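Local atomic coordinates of Alpha/beta hydrolase fold protein (Ochrobactrum, PDB entry 4G9E), a protein that hydrolyses N-acyl homoserine lactones, the quorum-sensing signals of many bacteria, probably opening their lactone ring to give the N-acyl homoserine. Residues 97-102 and 120-125; 104-109 and 124-129; 155-160 and 172-177; 162-167 and 246-251. All blocks are in the same frame, centred on the assembly; numbering follows the deposited sequence. Where two conformers were deposited one is given.

The four contacts gather round one bound product, N-butanoyl-L-homoserine. Contact 1 pairs two central strands and carries Ser-102; contact 2, its centre about 7 Å from that of contact 1, seats the helix that follows that serine against the loop after strand 120-124. The two touch directly, Ser-102 O lying 2.9 Å from Thr-126 OG1, and they share water 1. Contact 4 brings in His-248 about 15 Å from contact 1, centre to centre, and Trp-101 NE1 joins the two through His-248 O at 2.8 Å. Contact 3 lies farthest out, its centre about 23 Å from that of contact 1, yet helix 154-165 ties it to contact 4, and Tyr-160 reaches the same ligand.

Contact 1: 97-102 and 120-125; sequences VVFGWS and GLMITG. With C4L (N-butanoyl-L-homoserine), chain C.
Ser-102 and Gly-125 meet where two parallel neighbours in the alpha/beta-hydrolase sheet, strands 97-101 and 120-124, run out; with helix 103-111 between them they make a beta-alpha-beta unit. The strand-to-helix turn at Ser-102 fits a nucleophile elbow, its phi positive at 64°. The Ser-102 side chain holds OG anti to the backbone N (chi1 -161°), and OG comes to 2.6 Å from C4, the carboxylate carbon of the bound product, consistent with a nucleophile placed beside the carbon that was the lactone carbonyl. A water beside this OG donates to Gly-125 O at 2.8 Å and accepts from ligand N1.

One step back, Ser-102 N gives a short, bent bond to Thr-124 O (2.7 Å, 142°). Four further backbone bonds continue the pairing: Thr-124 N to Gly-100 O, Gly-100 N to Met-122 O, Met-122 N to Val-98 O and Val-98 N to Gly-120 O. Between sheet and helix 103-111, the Val-98 and Leu-121 side chains cross, CG1 to CD1 3.8 Å. On the other face, against Phe-258 and Phe-265 of helix 255-270, the Phe-99 ring meets Met-122 in an oblique Met-aromatic contact, SD 5.0 Å from the ring centroid. Thr-124 OG1, hydrogen-bonded to Val-214 O, also lies in the plane of the Phe-99 ring at its edge, 3.2 Å from CE1.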
loop_
_atom_site.group_PDB
_atom_site.type_symbol
_atom_site.label_atom_id
_atom_site.label_comp_id
_atom_site.label_asym_id
_atom_site.label_seq_id
_atom_site.Cartn_x
_atom_site.Cartn_y
_atom_site.Cartn_z
ATOM N N VAL A 97 -11.056 2.108 6.740
ATOM C CA VAL A 97 -10.839 1.314 5.536
ATOM C C VAL A 97 -9.367 1.489 5.177
ATOM O O VAL A 97 -8.815 2.575 5.358
ATOM C CB VAL A 97 -11.738 1.812 4.373
ATOM C CG1 VAL A 97 -11.454 1.046 3.081
ATOM C CG2 VAL A 97 -13.212 1.698 4.761
ATOM N N VAL A 98 -8.721 0.423 4.707
ATOM C CA VAL A 98 -7.309 0.502 4.335
ATOM C C VAL A 98 -7.152 0.285 2.840
ATOM O O VAL A 98 -7.715 -0.655 2.283
ATOM C CB VAL A 98 -6.449 -0.508 5.135
ATOM C CG1 VAL A 98 -4.988 -0.466 4.670
ATOM C CG2 VAL A 98 -6.567 -0.200 6.624
ATOM N N PHE A 99 -6.404 1.181 2.201
ATOM C CA PHE A 99 -5.954 0.990 0.835
ATOM C C PHE A 99 -4.445 0.795 0.872
ATOM O O PHE A 99 -3.726 1.650 1.385
ATOM C CB PHE A 99 -6.284 2.200 -0.052
ATOM C CG PHE A 99 -5.587 2.146 -1.375
ATOM C CD1 PHE A 99 -6.011 1.256 -2.342
ATOM C CD2 PHE A 99 -4.449 2.908 -1.619
ATOM C CE1 PHE A 99 -5.345 1.155 -3.552
ATOM C CE2 PHE A 99 -3.780 2.813 -2.830
ATOM C CZ PHE A 99 -4.227 1.935 -3.794
ATOM N N GLY A 100 -3.964 -0.311 0.316
ATOM C CA GLY A 100 -2.535 -0.559 0.275
ATOM C C GLY A 100 -2.042 -0.691 -1.148
ATOM O O GLY A 100 -2.559 -1.505 -1.920
ATOM N N TRP A 101 -1.033 0.108 -1.475
ATOM C CA TRP A 101 -0.416 0.095 -2.791
ATOM C C TRP A 101 0.866 -0.733 -2.755
ATOM O O TRP A 101 1.865 -0.316 -2.163
ATOM C CB TRP A 101 -0.098 1.523 -3.239
ATOM C CG TRP A 101 0.627 1.579 -4.541
ATOM C CD1 TRP A 101 0.415 0.784 -5.632
ATOM C CD2 TRP A 101 1.699 2.461 -4.880
ATOM N NE1 TRP A 101 1.305 1.121 -6.633
ATOM C CE2 TRP A 101 2.095 2.153 -6.197
ATOM C CE3 TRP A 101 2.343 3.497 -4.207
ATOM C CZ2 TRP A 101 3.118 2.840 -6.849
ATOM C CZ3 TRP A 101 3.362 4.176 -4.853
ATOM C CH2 TRP A 101 3.744 3.841 -6.156
ATOM N N SER A 102 0.814 -1.902 -3.396
ATOM C CA SER A 102 1.969 -2.738 -3.663
ATOM C C SER A 102 2.568 -3.225 -2.343
ATOM O O SER A 102 1.899 -3.971 -1.646
ATOM C CB SER A 102 2.948 -2.024 -4.592
ATOM O OG SER A 102 3.814 -2.980 -5.178
ATOM N N GLY A 120 -12.497 -2.610 5.695
ATOM C CA GLY A 120 -12.263 -3.219 4.403
ATOM C C GLY A 120 -10.815 -2.985 4.032
ATOM O O GLY A 120 -10.181 -2.088 4.588
ATOM N N LEU A 121 -10.311 -3.778 3.092
ATOM C CA LEU A 121 -8.952 -3.624 2.579
ATOM C C LEU A 121 -9.000 -3.652 1.066
ATOM O O LEU A 121 -9.525 -4.611 0.496
ATOM C CB LEU A 121 -8.081 -4.782 3.069
ATOM C CG LEU A 121 -6.678 -4.886 2.466
ATOM C CD1 LEU A 121 -5.837 -3.698 2.867
ATOM C CD2 LEU A 121 -6.011 -6.179 2.926
ATOM N N MET A 122 -8.465 -2.614 0.421
ATOM C CA MET A 122 -8.278 -2.631 -1.032
ATOM C C MET A 122 -6.788 -2.733 -1.316
ATOM O O MET A 122 -6.000 -1.987 -0.734
ATOM C CB MET A 122 -8.852 -1.369 -1.692
ATOM C CG MET A 122 -8.607 -1.335 -3.207
ATOM S SD MET A 122 -9.290 0.105 -4.046
ATOM C CE MET A 122 -11.027 -0.331 -4.024
ATOM N N ILE A 123 -6.421 -3.659 -2.198
ATOM C CA ILE A 123 -5.025 -3.858 -2.574
ATOM C C ILE A 123 -4.832 -3.670 -4.073
ATOM O O ILE A 123 -5.582 -4.220 -4.898
ATOM C CB ILE A 123 -4.488 -5.228 -2.096
ATOM C CG1 ILE A 123 -5.316 -6.394 -2.653
ATOM C CG2 ILE A 123 -4.446 -5.271 -0.567
ATOM C CD1 ILE A 123 -4.736 -7.776 -2.336
ATOM N N THR A 124 -3.822 -2.870 -4.405
ATOM C CA THR A 124 -3.495 -2.514 -5.774
ATOM C C THR A 124 -2.003 -2.719 -5.956
ATOM O O THR A 124 -1.202 -2.209 -5.169
ATOM C CB THR A 124 -3.846 -1.037 -6.034
ATOM O OG1 THR A 124 -5.271 -0.885 -6.036
ATOM C CG2 THR A 124 -3.262 -0.534 -7.356
ATOM N N GLY A 125 -1.623 -3.472 -6.981
ATOM C CA GLY A 125 -0.219 -3.768 -7.210
ATOM C C GLY A 125 0.327 -4.845 -6.289
ATOM O O GLY A 125 1.534 -4.936 -6.105
HETATM O O1 C4L C . 5.831 -1.008 -5.656
HETATM C C4 C4L C . 6.110 -1.806 -4.729
HETATM O O2 C4L C . 5.818 -1.597 -3.530
HETATM C C3 C4L C . 6.861 -3.077 -5.052
HETATM C C2 C4L C . 6.629 -3.510 -6.505
HETATM C C1 C4L C . 7.704 -4.464 -7.000
HETATM O O3 C4L C . 8.940 -3.758 -7.190
HETATM N N1 C4L C . 6.470 -4.191 -4.182
HETATM C C5 C4L C . 7.250 -4.636 -3.192
HETATM O O4 C4L C . 8.353 -4.168 -2.939
HETATM C C6 C4L C . 6.719 -5.792 -2.375
HETATM C C7 C4L C . 7.804 -6.854 -2.237
HETATM C C8 C4L C . 8.180 -7.482 -3.573
HETATM O O HOH W 1 3.656 -5.831 -4.445
#

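Contact 2: 104-109 and 124-129; sequences GGHIGI and TGTPPV
Gly-105 lays its bare CA against Thr-126 OG1 at 3.3 Å, and a side chain at this point would run straight into that hydroxyl, which is itself hydrogen-bonded to Ser-102 O. Next along the helix, His-106 keeps CG beside its backbone N (chi1 -63°), and its ring lies over the methyl of Thr-126. The CH-pi contact is nearly ideal: Thr-126 CG2 sits 3.5 Å from the His-106 ring centroid and only 7° off the normal. At the ring edge CE1 meets Pro-127 O at 3.3 Å, ND1 is hydrogen-bonded to Gln-200 OE1, and NE2 has a water 2.9 Å away in the ring plane that also donates to Gly-125 O, bridging the segments. This is the helix that follows the probable nucleophile elbow of the alpha/beta-hydrolase fold, set against the loop that leaves strand 120-124, and the His-106 side chain also touches the bound product. An alanine here would probably leave Gln-200 OE1 without its ND1 partner and open a gap above the Thr-126 methyl. Further on, Ile-109 brings CD1 to 4.0 Å from Pro-128 CG, the two side chains crossing at about a right angle. Val-204 of helix 200-206 packs on both Ile-109 and Pro-128.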
loop_
_atom_site.group_PDB
_atom_site.type_symbol
_atom_site.label_atom_id
_atom_site.label_comp_id
_atom_site.label_asym_id
_atom_site.label_seq_id
_atom_site.Cartn_x
_atom_site.Cartn_y
_atom_site.Cartn_z
ATOM N N GLY A 104 2.524 -1.644 0.218
ATOM C CA GLY A 104 1.464 -1.230 1.123
ATOM C C GLY A 104 0.289 -2.195 1.209
ATOM O O GLY A 104 -0.347 -2.317 2.262
ATOM N N GLY A 105 -0.018 -2.866 0.101
ATOM C CA GLY A 105 -1.026 -3.911 0.099
ATOM C C GLY A 105 -0.605 -5.116 0.924
ATOM O O GLY A 105 -1.416 -5.680 1.657
ATOM N N HIS A 106 0.657 -5.523 0.798
ATOM C CA HIS A 106 1.177 -6.612 1.623
ATOM C C HIS A 106 1.119 -6.233 3.110
ATOM O O HIS A 106 0.793 -7.058 3.965
ATOM C CB HIS A 106 2.615 -6.953 1.213
ATOM C CG HIS A 106 2.737 -7.453 -0.195
ATOM N ND1 HIS A 106 2.391 -8.733 -0.573
ATOM C CD2 HIS A 106 3.153 -6.829 -1.323
ATOM C CE1 HIS A 106 2.598 -8.878 -1.872
ATOM N NE2 HIS A 106 3.056 -7.735 -2.353
ATOM N N ILE A 107 1.468 -4.987 3.413
ATOM C CA ILE A 107 1.362 -4.459 4.764
ATOM C C ILE A 107 -0.090 -4.512 5.249
ATOM O O ILE A 107 -0.374 -4.952 6.366
ATOM C CB ILE A 107 1.927 -3.024 4.842
ATOM C CG1 ILE A 107 3.430 -3.038 4.522
ATOM C CG2 ILE A 107 1.628 -2.386 6.200
ATOM C CD1 ILE A 107 4.013 -1.671 4.274
ATOM N N GLY A 108 -1.018 -4.083 4.397
ATOM C CA GLY A 108 -2.430 -4.145 4.735
ATOM C C GLY A 108 -2.906 -5.550 5.070
ATOM O O GLY A 108 -3.689 -5.755 5.996
ATOM N N ILE A 109 -2.423 -6.533 4.316
ATOM C CA ILE A 109 -2.751 -7.925 4.599
ATOM C C ILE A 109 -2.242 -8.328 5.995
ATOM O O ILE A 109 -2.956 -8.974 6.769
ATOM C CB ILE A 109 -2.205 -8.867 3.497
ATOM C CG1 ILE A 109 -2.897 -8.592 2.155
ATOM C CG2 ILE A 109 -2.365 -10.336 3.913
ATOM C CD1 ILE A 109 -2.234 -9.286 0.979
ATOM N N THR A 124 -3.822 -2.870 -4.405
ATOM C CA THR A 124 -3.495 -2.514 -5.774
ATOM C C THR A 124 -2.003 -2.719 -5.956
ATOM O O THR A 124 -1.202 -2.209 -5.169
ATOM C CB THR A 124 -3.846 -1.037 -6.034
ATOM O OG1 THR A 124 -5.271 -0.885 -6.036
ATOM C CG2 THR A 124 -3.262 -0.534 -7.356
ATOM N N GLY A 125 -1.623 -3.472 -6.981
ATOM C CA GLY A 125 -0.219 -3.768 -7.210
ATOM C C GLY A 125 0.327 -4.845 -6.289
ATOM O O GLY A 125 1.534 -4.936 -6.105
ATOM N N THR A 126 -0.562 -5.675 -5.748
ATOM C CA THR A 126 -0.241 -6.639 -4.699
ATOM C C THR A 126 -0.833 -8.004 -5.011
ATOM O O THR A 126 -2.047 -8.174 -4.965
ATOM C CB THR A 126 -0.872 -6.180 -3.374
ATOM O OG1 THR A 126 -0.440 -4.853 -3.058
ATOM C CG2 THR A 126 -0.533 -7.127 -2.228
ATOM N N PRO A 127 0.023 -8.999 -5.295
ATOM C CA PRO A 127 -0.464 -10.376 -5.374
ATOM C C PRO A 127 -0.293 -11.046 -4.009
ATOM O O PRO A 127 0.835 -11.156 -3.525
ATOM C CB PRO A 127 0.483 -11.012 -6.393
ATOM C CG PRO A 127 1.781 -10.276 -6.207
ATOM C CD PRO A 127 1.452 -8.901 -5.642
ATOM N N PRO A 128 -1.392 -11.472 -3.370
ATOM C CA PRO A 128 -1.213 -12.212 -2.117
ATOM C C PRO A 128 -0.521 -13.529 -2.447
ATOM O O PRO A 128 -1.030 -14.304 -3.256
ATOM C CB PRO A 128 -2.653 -12.431 -1.635
ATOM C CG PRO A 128 -3.446 -11.330 -2.296
ATOM C CD PRO A 128 -2.813 -11.221 -3.662
ATOM N N VAL A 129 0.659 -13.745 -1.876
ATOM C CA VAL A 129 1.458 -14.925 -2.175
ATOM C C VAL A 129 2.022 -15.510 -0.901
ATOM O O VAL A 129 2.392 -14.778 0.005
ATOM C CB VAL A 129 2.653 -14.604 -3.118
ATOM C CG1 VAL A 129 2.182 -14.392 -4.540
ATOM C CG2 VAL A 129 3.452 -13.403 -2.618
HETATM O O HOH W 1 3.656 -5.831 -4.445
#

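Contact 3: 155-160 and 172-177; sequences RDVESY and SLLDIV. With C4L (N-butanoyl-L-homoserine), chain C.
Tyr-160 serves two partners at once: the edge of its ring comes up to Val-177 of the other helix, CD2 to CG1 4.5 Å, while its hydroxyl is spent on the bound product. The helices belong to the cap inserted between strands 120-124 and 211-216 of the alpha/beta-hydrolase core, and they cross steeply, the short segments making 115° with their axes 9.2 Å apart. Tyr-160 holds CG anti to its backbone N (chi1 -160°). At the far end of the ring, OH and ligand O3, the homoserine hydroxyl, share a hydrogen bond of 2.8 Å. A phenylalanine at Tyr-160 would probably keep the ring edge near Val-177 but leave O3 without this mate, freer to turn.

No hydrogen bond links the two segments; the rest is van der Waals contact, mostly apolar. Val-157 and Val-177 slide past each other in opposite directions, CG1 to CG1 4.0 Å. At the outer margin Leu-174 lays CD2 on the backbone of the first helix, 3.6 Å from Glu-158 CA. Glu-158 CB also meets that methyl, while its carboxylate OE2 forms a salt bridge with Arg-162 NE. Val-157 CG1, lying anti to its backbone N, rests 3.7 Å from Leu-174 O.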
loop_
_atom_site.group_PDB
_atom_site.type_symbol
_atom_site.label_atom_id
_atom_site.label_comp_id
_atom_site.label_asym_id
_atom_site.label_seq_id
_atom_site.Cartn_x
_atom_site.Cartn_y
_atom_site.Cartn_z
ATOM N N ARG A 155 20.667 5.551 -12.276
ATOM C CA ARG A 155 19.791 4.914 -13.250
ATOM C C ARG A 155 18.796 3.977 -12.569
ATOM O O ARG A 155 17.674 3.824 -13.035
ATOM C CB ARG A 155 20.595 4.184 -14.321
ATOM N N ASP A 156 19.201 3.361 -11.460
ATOM C CA ASP A 156 18.288 2.532 -10.673
ATOM C C ASP A 156 17.136 3.370 -10.113
ATOM O O ASP A 156 15.973 2.975 -10.188
ATOM C CB ASP A 156 19.015 1.859 -9.496
ATOM C CG ASP A 156 20.016 0.787 -9.926
ATOM O OD1 ASP A 156 19.867 0.188 -11.008
ATOM O OD2 ASP A 156 20.957 0.529 -9.147
ATOM N N VAL A 157 17.469 4.519 -9.528
ATOM C CA VAL A 157 16.453 5.411 -8.981
ATOM C C VAL A 157 15.440 5.796 -10.044
ATOM O O VAL A 157 14.229 5.732 -9.824
ATOM C CB VAL A 157 17.065 6.696 -8.391
ATOM C CG1 VAL A 157 15.964 7.691 -8.033
ATOM C CG2 VAL A 157 17.917 6.368 -7.173
ATOM N N GLU A 158 15.934 6.202 -11.209
ATOM C CA GLU A 158 15.044 6.612 -12.282
ATOM C C GLU A 158 14.224 5.445 -12.821
ATOM O O GLU A 158 13.008 5.564 -13.003
ATOM C CB GLU A 158 15.818 7.276 -13.419
ATOM C CG GLU A 158 14.899 7.638 -14.561
ATOM C CD GLU A 158 15.549 8.506 -15.608
ATOM O OE1 GLU A 158 16.743 8.847 -15.468
ATOM O OE2 GLU A 158 14.850 8.846 -16.576
ATOM N N SER A 159 14.871 4.306 -13.057
ATOM C CA SER A 159 14.157 3.158 -13.599
ATOM C C SER A 159 13.076 2.681 -12.639
ATOM O O SER A 159 11.953 2.402 -13.055
ATOM C CB SER A 159 15.109 2.009 -13.929
ATOM O OG SER A 159 14.487 1.083 -14.803
ATOM N N TYR A 160 13.419 2.585 -11.356
ATOM C CA TYR A 160 12.453 2.132 -10.365
ATOM C C TYR A 160 11.305 3.125 -10.216
ATOM O O TYR A 160 10.143 2.730 -10.165
ATOM C CB TYR A 160 13.119 1.860 -9.009
ATOM C CG TYR A 160 12.290 0.956 -8.121
ATOM C CD1 TYR A 160 12.052 -0.362 -8.483
ATOM C CD2 TYR A 160 11.732 1.419 -6.934
ATOM C CE1 TYR A 160 11.290 -1.195 -7.697
ATOM C CE2 TYR A 160 10.966 0.581 -6.129
ATOM C CZ TYR A 160 10.750 -0.722 -6.523
ATOM O OH TYR A 160 9.988 -1.559 -5.746
ATOM N N SER A 172 10.070 15.138 -8.785
ATOM C CA SER A 172 9.858 14.937 -7.353
ATOM C C SER A 172 9.841 13.455 -6.985
ATOM O O SER A 172 10.151 13.086 -5.851
ATOM C CB SER A 172 8.560 15.606 -6.898
ATOM O OG SER A 172 7.436 15.031 -7.540
ATOM N N LEU A 173 9.476 12.610 -7.943
ATOM C CA LEU A 173 9.444 11.171 -7.712
ATOM C C LEU A 173 10.844 10.601 -7.520
ATOM O O LEU A 173 11.035 9.669 -6.732
ATOM C CB LEU A 173 8.728 10.457 -8.857
ATOM C CG LEU A 173 7.287 10.894 -9.118
ATOM C CD1 LEU A 173 6.739 10.113 -10.289
ATOM C CD2 LEU A 173 6.426 10.696 -7.883
ATOM N N LEU A 174 11.822 11.154 -8.234
ATOM C CA LEU A 174 13.210 10.754 -8.038
ATOM C C LEU A 174 13.653 11.071 -6.619
ATOM O O LEU A 174 14.375 10.292 -6.005
ATOM C CB LEU A 174 14.128 11.472 -9.023
ATOM C CG LEU A 174 13.850 11.269 -10.512
ATOM C CD1 LEU A 174 14.732 12.190 -11.339
ATOM C CD2 LEU A 174 14.046 9.813 -10.920
ATOM N N ASP A 175 13.232 12.221 -6.103
ATOM C CA ASP A 175 13.597 12.633 -4.753
ATOM C C ASP A 175 13.050 11.658 -3.719
ATOM O O ASP A 175 13.741 11.291 -2.767
ATOM C CB ASP A 175 13.074 14.037 -4.455
ATOM C CG ASP A 175 13.633 15.085 -5.394
ATOM O OD1 ASP A 175 14.752 14.892 -5.916
ATOM O OD2 ASP A 175 12.951 16.107 -5.602
ATOM N N ILE A 176 11.803 11.245 -3.907
ATOM C CA ILE A 176 11.177 10.302 -2.992
ATOM C C ILE A 176 11.946 8.980 -2.970
ATOM O O ILE A 176 12.321 8.486 -1.904
ATOM C CB ILE A 176 9.697 10.062 -3.360
ATOM C CG1 ILE A 176 8.890 11.349 -3.173
ATOM C CG2 ILE A 176 9.120 8.952 -2.509
ATOM C CD1 ILE A 176 7.481 11.299 -3.747
ATOM N N VAL A 177 12.210 8.420 -4.146
ATOM C CA VAL A 177 12.874 7.122 -4.239
ATOM C C VAL A 177 14.325 7.180 -3.771
ATOM O O VAL A 177 14.812 6.259 -3.111
ATOM C CB VAL A 177 12.786 6.550 -5.673
ATOM C CG1 VAL A 177 13.649 5.303 -5.833
ATOM C CG2 VAL A 177 11.337 6.256 -6.025
HETATM O O1 C4L C . 5.831 -1.008 -5.656
HETATM C C4 C4L C . 6.110 -1.806 -4.729
HETATM O O2 C4L C . 5.818 -1.597 -3.530
HETATM C C3 C4L C . 6.861 -3.077 -5.052
HETATM C C2 C4L C . 6.629 -3.510 -6.505
HETATM C C1 C4L C . 7.704 -4.464 -7.000
HETATM O O3 C4L C . 8.940 -3.758 -7.190
HETATM N N1 C4L C . 6.470 -4.191 -4.182
HETATM C C5 C4L C . 7.250 -4.636 -3.192
HETATM O O4 C4L C . 8.353 -4.168 -2.939
HETATM C C6 C4L C . 6.719 -5.792 -2.375
HETATM C C7 C4L C . 7.804 -6.854 -2.237
HETATM C C8 C4L C . 8.180 -7.482 -3.573
#

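Contact 4: 162-167 and 246-251; sequences RSTCGE and AGHAPF. With C4L (N-butanoyl-L-homoserine), chain C.
His-248 slips its ring edge past the end of helix 154-165, where CD2 lies 3.4 Å from Thr-164 O, near the ring plane. Its chi1 of -166° carries CG anti to the backbone N, and chi2 (51°) turns the ring so that NE2 faces the ligand. There NE2 donates to carboxylate O1 of N-butanoyl-L-homoserine, 2.8 Å away and also in plane, the bond fairly straight at the hydrogen. The ring's other nitrogen, ND1, is hydrogen-bonded to Glu-219 OE1, so both nitrogens fix its rotation; with Ser-102 the arrangement matches a Ser-His-Glu triad of the alpha/beta-hydrolase fold.

Thr-164 takes the crowded position for OG1, between its backbone N and carbonyl carbon (chi1 59°), and from there OG1 bonds back to Tyr-160 O one turn earlier. This leaves the methyl for the pocket: Thr-164 CG2 stands 4.0 Å from ligand O1. Thr-164 O is buried without a hydrogen-bond partner, with carbon around it, including Ala-249 CB at 3.6 Å. Ala-249 CB also touches Cys-165 O at 3.5 Å. A water bridges the backbones, donating to Ser-163 O and accepting from His-248 N.

The contact thus sets the C-terminal end of cap helix 154-165 on the loop between strand 241-243 and helix 250-253. Leu-173 of helix 171-179 packs on Cys-165, and from strand 97-101 Trp-101 NE1 bonds to His-248 O.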
loop_
_atom_site.group_PDB
_atom_site.type_symbol
_atom_site.label_atom_id
_atom_site.label_comp_id
_atom_site.label_asym_id
_atom_site.label_seq_id
_atom_site.Cartn_x
_atom_site.Cartn_y
_atom_site.Cartn_z
ATOM N N ARG A 162 10.217 5.351 -12.391
ATOM C CA ARG A 162 9.384 5.380 -13.586
ATOM C C ARG A 162 8.481 4.152 -13.676
ATOM O O ARG A 162 7.312 4.265 -14.021
ATOM C CB ARG A 162 10.241 5.526 -14.844
ATOM C CG ARG A 162 10.854 6.907 -14.997
ATOM C CD ARG A 162 11.517 7.069 -16.352
ATOM N NE ARG A 162 12.105 8.398 -16.521
ATOM C CZ ARG A 162 11.431 9.482 -16.887
ATOM N NH1 ARG A 162 10.133 9.403 -17.136
ATOM N NH2 ARG A 162 12.056 10.648 -17.009
ATOM N N SER A 163 9.020 2.979 -13.362
ATOM C CA SER A 163 8.240 1.751 -13.491
ATOM C C SER A 163 7.174 1.615 -12.402
ATOM O O SER A 163 6.066 1.157 -12.666
ATOM C CB SER A 163 9.150 0.523 -13.510
ATOM O OG SER A 163 9.924 0.445 -12.328
ATOM N N THR A 164 7.499 2.013 -11.176
ATOM C CA THR A 164 6.518 1.927 -10.099
ATOM C C THR A 164 5.417 2.977 -10.210
ATOM O O THR A 164 4.264 2.692 -9.898
ATOM C CB THR A 164 7.148 2.009 -8.686
ATOM O OG1 THR A 164 7.869 3.238 -8.541
ATOM C CG2 THR A 164 8.048 0.812 -8.412
ATOM N N CYS A 165 5.759 4.181 -10.656
ATOM C CA CYS A 165 4.803 5.286 -10.607
ATOM C C CYS A 165 4.043 5.507 -11.904
ATOM O O CYS A 165 2.948 6.060 -11.890
ATOM C CB CYS A 165 5.495 6.578 -10.176
ATOM S SG CYS A 165 6.114 6.521 -8.494
ATOM N N GLY A 166 4.621 5.072 -13.016
ATOM C CA GLY A 166 3.970 5.208 -14.303
ATOM C C GLY A 166 3.799 6.645 -14.757
ATOM O O GLY A 166 4.396 7.577 -14.209
ATOM N N GLU A 167 2.970 6.828 -15.778
ATOM C CA GLU A 167 2.717 8.151 -16.342
ATOM C C GLU A 167 1.680 8.896 -15.521
ATOM O O GLU A 167 0.649 8.329 -15.175
ATOM C CB GLU A 167 2.189 8.025 -17.772
ATOM C CG GLU A 167 3.136 7.362 -18.744
ATOM C CD GLU A 167 4.409 8.153 -18.957
ATOM O OE1 GLU A 167 4.445 9.354 -18.609
ATOM O OE2 GLU A 167 5.379 7.566 -19.481
ATOM N N ALA A 246 -3.502 1.779 -17.606
ATOM C CA ALA A 246 -2.819 2.037 -16.353
ATOM C C ALA A 246 -1.911 0.864 -16.051
ATOM O O ALA A 246 -2.158 -0.252 -16.508
ATOM C CB ALA A 246 -3.821 2.217 -15.223
ATOM N N GLY A 247 -0.859 1.121 -15.288
ATOM C CA GLY A 247 0.063 0.075 -14.891
ATOM C C GLY A 247 0.044 -0.158 -13.394
ATOM O O GLY A 247 -0.972 -0.560 -12.823
ATOM N N HIS A 248 1.177 0.104 -12.753
ATOM C CA HIS A 248 1.346 -0.204 -11.340
ATOM C C HIS A 248 0.650 0.781 -10.400
ATOM O O HIS A 248 0.449 0.456 -9.234
ATOM C CB HIS A 248 2.834 -0.221 -11.003
ATOM C CG HIS A 248 3.170 -0.847 -9.683
ATOM N ND1 HIS A 248 2.711 -2.093 -9.297
ATOM C CD2 HIS A 248 3.983 -0.422 -8.688
ATOM C CE1 HIS A 248 3.219 -2.400 -8.113
ATOM N NE2 HIS A 248 3.994 -1.404 -7.724
ATOM N N ALA A 249 0.316 1.975 -10.883
ATOM C CA ALA A 249 -0.158 3.036 -10.002
ATOM C C ALA A 249 -1.424 3.692 -10.549
ATOM O O ALA A 249 -1.438 4.895 -10.829
ATOM C CB ALA A 249 0.922 4.078 -9.794
ATOM N N PRO A 250 -2.510 2.917 -10.693
ATOM C CA PRO A 250 -3.706 3.480 -11.331
ATOM C C PRO A 250 -4.305 4.673 -10.585
ATOM O O PRO A 250 -5.000 5.471 -11.204
ATOM C CB PRO A 250 -4.681 2.300 -11.366
ATOM C CG PRO A 250 -4.152 1.329 -10.322
ATOM C CD PRO A 250 -2.663 1.484 -10.392
ATOM N N PHE A 251 -4.058 4.784 -9.282
ATOM C CA PHE A 251 -4.561 5.907 -8.499
ATOM C C PHE A 251 -3.999 7.252 -8.971
ATOM O O PHE A 251 -4.605 8.289 -8.716
ATOM C CB PHE A 251 -4.269 5.687 -7.012
ATOM C CG PHE A 251 -2.811 5.531 -6.726
ATOM C CD1 PHE A 251 -2.019 6.652 -6.539
ATOM C CD2 PHE A 251 -2.210 4.276 -6.712
ATOM C CE1 PHE A 251 -0.663 6.530 -6.325
ATOM C CE2 PHE A 251 -0.846 4.152 -6.514
ATOM C CZ PHE A 251 -0.075 5.280 -6.315
HETATM O O1 C4L C . 5.831 -1.008 -5.656
HETATM C C4 C4L C . 6.110 -1.806 -4.729
HETATM O O2 C4L C . 5.818 -1.597 -3.530
HETATM C C3 C4L C . 6.861 -3.077 -5.052
HETATM C C2 C4L C . 6.629 -3.510 -6.505
HETATM C C1 C4L C . 7.704 -4.464 -7.000
HETATM O O3 C4L C . 8.940 -3.758 -7.190
HETATM N N1 C4L C . 6.470 -4.191 -4.182
HETATM C C5 C4L C . 7.250 -4.636 -3.192
HETATM O O4 C4L C . 8.353 -4.168 -2.939
HETATM C C6 C4L C . 6.719 -5.792 -2.375
HETATM C C7 C4L C . 7.804 -6.854 -2.237
HETATM C C8 C4L C . 8.180 -7.482 -3.573
HETATM O O HOH W 2 3.646 1.193 -14.003
#